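Local coordinates for protein F420-dependent methylenetetrahydromethanopterin dehydrogenase (Methanopyrus kandleri, PDB 1QV9) that catalyses the reversible reduction of methenyl-tetrahydromethanopterin to methylene-tetrahydromethanopterin with reduced coenzyme F420 in methanogenesis from carbon dioxide, at residues L254-N258 and D259-R263; E47-E50 and A51-M55. All blocks are in the same frame, centred on the assembly; numbering follows the deposited sequence. Where two conformers were deposited one is given.

Contact 1: L254-N258 and D259-R263; sequences LEKSN and DAVLR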
loop_
_atom_site.group_PDB
_atom_site.type_symbol
_atom_site.label_atom_id
_atom_site.label_comp_id
_atom_site.label_asym_id
_atom_site.label_seq_id
_atom_site.Cartn_x
_atom_site.Cartn_y
_atom_site.Cartn_z
ATOM N N LEU A 254 -6.859 9.018 -8.328
ATOM C CA LEU A 254 -8.202 9.559 -8.070
ATOM C C LEU A 254 -8.773 10.072 -9.396
ATOM O O LEU A 254 -9.973 9.884 -9.669
ATOM C CB LEU A 254 -8.180 10.719 -7.052
ATOM C CG LEU A 254 -8.112 10.275 -5.596
ATOM C CD1 LEU A 254 -7.916 11.503 -4.739
ATOM C CD2 LEU A 254 -9.378 9.533 -5.169
ATOM N N GLU A 255 -7.946 10.702 -10.219
ATOM C CA GLU A 255 -8.467 11.179 -11.507
ATOM C C GLU A 255 -8.823 9.976 -12.335
ATOM O O GLU A 255 -9.842 9.992 -13.056
ATOM C CB GLU A 255 -7.456 12.056 -12.233
ATOM C CG GLU A 255 -7.198 13.411 -11.518
ATOM C CD GLU A 255 -8.395 14.369 -11.568
ATOM O OE1 GLU A 255 -8.532 15.135 -12.556
ATOM O OE2 GLU A 255 -9.203 14.339 -10.614
ATOM N N LYS A 256 -8.025 8.910 -12.260
ATOM C CA LYS A 256 -8.386 7.720 -13.044
ATOM C C LYS A 256 -9.740 7.161 -12.584
ATOM O O LYS A 256 -10.556 6.711 -13.419
ATOM C CB LYS A 256 -7.322 6.611 -12.921
ATOM C CG LYS A 256 -6.009 6.945 -13.637
ATOM C CD LYS A 256 -5.011 5.799 -13.452
ATOM C CE LYS A 256 -3.678 6.143 -14.051
ATOM N NZ LYS A 256 -2.682 5.027 -13.743
ATOM N N SER A 257 -10.013 7.163 -11.283
ATOM C CA SER A 257 -11.280 6.624 -10.794
ATOM C C SER A 257 -12.468 7.378 -11.351
ATOM O O SER A 257 -13.566 6.808 -11.482
ATOM C CB SER A 257 -11.321 6.617 -9.259
ATOM O OG SER A 257 -11.569 7.896 -8.726
ATOM N N ASN A 258 -12.261 8.641 -11.684
ATOM C CA ASN A 258 -13.337 9.457 -12.247
ATOM C C ASN A 258 -13.271 9.554 -13.760
ATOM O O ASN A 258 -14.032 10.333 -14.341
ATOM C CB ASN A 258 -13.266 10.853 -11.672
ATOM C CG ASN A 258 -13.746 10.909 -10.256
ATOM O OD1 ASN A 258 -14.876 10.520 -9.962
ATOM N ND2 ASN A 258 -12.912 11.393 -9.371
ATOM N N ASP A 259 -12.363 8.795 -14.379
ATOM C CA ASP A 259 -12.116 8.851 -15.827
ATOM C C ASP A 259 -12.018 10.322 -16.229
ATOM O O ASP A 259 -12.666 10.822 -17.150
ATOM C CB ASP A 259 -13.200 8.111 -16.641
ATOM C CG ASP A 259 -12.844 8.046 -18.126
ATOM O OD1 ASP A 259 -11.652 8.215 -18.486
ATOM O OD2 ASP A 259 -13.766 7.801 -18.960
ATOM N N ALA A 260 -11.154 11.051 -15.531
ATOM C CA ALA A 260 -11.015 12.468 -15.759
ATOM C C ALA A 260 -9.568 12.922 -15.861
ATOM O O ALA A 260 -9.261 14.077 -15.584
ATOM C CB ALA A 260 -11.721 13.236 -14.604
ATOM N N VAL A 261 -8.683 12.024 -16.245
ATOM C CA VAL A 261 -7.271 12.403 -16.360
ATOM C C VAL A 261 -7.026 13.402 -17.514
ATOM O O VAL A 261 -7.156 13.047 -18.693
ATOM C CB VAL A 261 -6.362 11.161 -16.588
ATOM C CG1 VAL A 261 -4.876 11.639 -16.632
ATOM C CG2 VAL A 261 -6.553 10.098 -15.505
ATOM N N LEU A 262 -6.636 14.636 -17.188
ATOM C CA LEU A 262 -6.366 15.620 -18.216
ATOM C C LEU A 262 -5.147 15.233 -19.052
ATOM O O LEU A 262 -4.069 14.878 -18.502
ATOM C CB LEU A 262 -6.108 16.995 -17.589
ATOM C CG LEU A 262 -5.762 18.130 -18.551
ATOM C CD1 LEU A 262 -7.002 18.405 -19.436
ATOM C CD2 LEU A 262 -5.447 19.397 -17.750
ATOM N N ARG A 263 -5.301 15.284 -20.377
ATOM C CA ARG A 263 -4.182 15.050 -21.279
ATOM C C ARG A 263 -4.186 16.193 -22.294
ATOM O O ARG A 263 -5.248 16.552 -22.830
ATOM C CB ARG A 263 -4.277 13.706 -21.980
ATOM C CG ARG A 263 -4.389 12.537 -21.035
ATOM C CD ARG A 263 -4.459 11.168 -21.772
ATOM N NE ARG A 263 -4.779 10.169 -20.762
ATOM C CZ ARG A 263 -3.899 9.511 -20.007
ATOM N NH1 ARG A 263 -4.355 8.687 -19.073
ATOM N NH2 ARG A 263 -2.597 9.603 -20.236
HETATM O O HOH W 1 -6.466 15.556 -14.288
#

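Contact 2: E47-E50 and A51-M55; sequences ECVE and AAVEM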
loop_
_atom_site.group_PDB
_atom_site.type_symbol
_atom_site.label_atom_id
_atom_site.label_comp_id
_atom_site.label_asym_id
_atom_site.label_seq_id
_atom_site.Cartn_x
_atom_site.Cartn_y
_atom_site.Cartn_z
ATOM N N GLU A 47 33.490 28.445 -14.797
ATOM C CA GLU A 47 34.250 28.048 -15.975
ATOM C C GLU A 47 33.421 27.162 -16.896
ATOM O O GLU A 47 33.378 27.382 -18.110
ATOM C CB GLU A 47 35.535 27.314 -15.560
ATOM C CG GLU A 47 36.420 28.092 -14.578
ATOM C CD GLU A 47 36.231 27.667 -13.110
ATOM O OE1 GLU A 47 35.190 28.009 -12.484
ATOM O OE2 GLU A 47 37.143 26.977 -12.583
ATOM N N CYS A 48 32.763 26.167 -16.304
ATOM C CA CYS A 48 31.944 25.244 -17.076
ATOM C C CYS A 48 30.739 25.954 -17.668
ATOM O O CYS A 48 30.408 25.736 -18.841
ATOM C CB CYS A 48 31.497 24.071 -16.195
ATOM S SG CYS A 48 32.894 22.913 -15.863
ATOM N N VAL A 49 30.081 26.811 -16.885
ATOM C CA VAL A 49 28.896 27.497 -17.427
ATOM C C VAL A 49 29.276 28.407 -18.582
ATOM O O VAL A 49 28.561 28.472 -19.600
ATOM C CB VAL A 49 28.127 28.259 -16.326
ATOM C CG1 VAL A 49 26.951 29.067 -16.972
ATOM C CG2 VAL A 49 27.530 27.241 -15.319
ATOM N N GLU A 50 30.399 29.110 -18.457
ATOM C CA GLU A 50 30.833 29.981 -19.551
ATOM C C GLU A 50 31.049 29.136 -20.808
ATOM O O GLU A 50 30.671 29.519 -21.903
ATOM C CB GLU A 50 32.110 30.755 -19.166
ATOM C CG GLU A 50 32.640 31.617 -20.298
ATOM C CD GLU A 50 33.733 32.589 -19.878
ATOM O OE1 GLU A 50 34.130 33.416 -20.719
ATOM O OE2 GLU A 50 34.187 32.538 -18.715
ATOM N N ALA A 51 31.658 27.958 -20.647
ATOM C CA ALA A 51 31.872 27.068 -21.780
ATOM C C ALA A 51 30.551 26.616 -22.401
ATOM O O ALA A 51 30.457 26.536 -23.606
ATOM C CB ALA A 51 32.696 25.829 -21.335
ATOM N N ALA A 52 29.561 26.306 -21.565
ATOM C CA ALA A 52 28.252 25.885 -22.055
ATOM C C ALA A 52 27.581 27.016 -22.831
ATOM O O ALA A 52 27.044 26.810 -23.927
ATOM C CB ALA A 52 27.360 25.475 -20.895
ATOM N N VAL A 53 27.589 28.217 -22.266
ATOM C CA VAL A 53 26.951 29.332 -22.948
ATOM C C VAL A 53 27.696 29.691 -24.252
ATOM O O VAL A 53 27.067 30.027 -25.260
ATOM C CB VAL A 53 26.832 30.548 -21.993
ATOM C CG1 VAL A 53 26.170 31.728 -22.711
ATOM C CG2 VAL A 53 25.982 30.162 -20.788
ATOM N N GLU A 54 29.025 29.604 -24.242
ATOM C CA GLU A 54 29.819 29.878 -25.446
ATOM C C GLU A 54 29.412 28.882 -26.542
ATOM O O GLU A 54 29.251 29.262 -27.712
ATOM C CB GLU A 54 31.315 29.776 -25.112
ATOM C CG GLU A 54 32.228 30.377 -26.173
ATOM C CD GLU A 54 33.708 30.308 -25.788
ATOM O OE1 GLU A 54 34.072 30.827 -24.708
ATOM O OE2 GLU A 54 34.503 29.741 -26.569
HETATM N N MSE A 55 29.234 27.611 -26.169
HETATM C CA MSE A 55 28.804 26.582 -27.127
HETATM C C MSE A 55 27.467 26.999 -27.731
HETATM O O MSE A 55 27.247 26.913 -28.942
HETATM C CB MSE A 55 28.590 25.223 -26.430
HETATM C CG MSE A 55 29.631 24.154 -26.678
HETATM SE SE MSE A 55 28.979 22.418 -26.063
HETATM C CE MSE A 55 28.691 22.928 -24.200
#

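Contact 1: L254-N258 and D259-R263
Glu255 and Lys256 meet Asp259, Ala260 and Val261 in a Schellman motif that ends helix 227-257. The carbonyl of Glu255 accepts the N-H of Ala260, with Ala260 N 3.0 Å from Glu255 O and an N-H...O angle of 163°. The side chain of Glu255 bends at chi2 (-69°), and its carboxylate has several partners. Glu255 OE1 lies 2.7 Å from a water that probably donates to it, and the same water accepts the N-H of Leu262. Glu255 OE1 also accepts the N-H of Glu195, and OE2 that of Asn196. Lys256 O receives Asp259 N at 2.9 Å, with the donor well above the carbonyl plane. The aliphatic part of Lys256 runs alongside Val261, and its ammonium forms salt bridges with Glu253 and with Glu239 of another subunit. Ser257 OG donates to Leu254 O at 2.7 Å, a bond back to the preceding turn. Asn258 is the first residue to leave helical geometry, and its CB lies 4.1 Å from Ala260 CB. Asp259 follows with positive phi (46°) as the C-prime residue, and OD1 accepts the N-H of Phe278. Val261 CG2, beside its own backbone N, rests 3.7 Å from Lys256 CG.

Contact 2: E47-E50 and A51-M55
Val49 O accepts the N-H of Val53 in the shortest hydrogen bond between 47-50 and 51-55, with Val53 N 2.8 Å from Val49 O. The bond is nearly straight (169° at the hydrogen). It is one of four successive i to i+4 bonds of helix 46-63. Ala52 N reaches Cys48 O at 2.9 Å, and Ala51 N reaches Glu47 O at 3.1 Å. Glu54 N completes the series on Glu50 O.

The two valines also meet through their side chains. Val53 CG2 lies anti to its carbonyl carbon and beside its backbone N. This branch therefore leans back over the preceding turn, 3.3 Å from Val49 O and 4.1 Å from Val49 CG1. Both valines pack on Ala83 of helix 78-88. Ala51 CB sits 3.4 Å from Cys48 O, and the Ala51 side chain packs on Arg36 of another subunit.

Glu50 and Glu54 run extended from adjacent turns. Glu50 OE1 and Glu54 OE1 are 4.8 Å apart. Glu50 also touches Lys82 of helix 78-88. The helix thus has an apolar side toward its own chain and a side with two acidic groups, whose like charges probably disfavour a closer approach, while the nearby lysine probably offsets part of the repulsion.

Contact 2 comes first along the chain, near the start of helix 46-63. Contact 1 follows much later, at the end of helix 227-257 and in the loop after it. Their centres are 43 Å apart, their nearest atoms about 33 Å, and they lie on opposite sides of the chain's centre. Helix 46-63 follows strand 33-39, an outermost strand, within this chain, of the parallel sheet, and belongs to the alpha/beta part. Helix 227-257 is one of the long helices of the helix bundle. The two contacts thus sample the two structural parts of the subunit. Both touch the same neighbouring subunit, so widely separated regions of one chain help build the hexamer, a trimer of dimers.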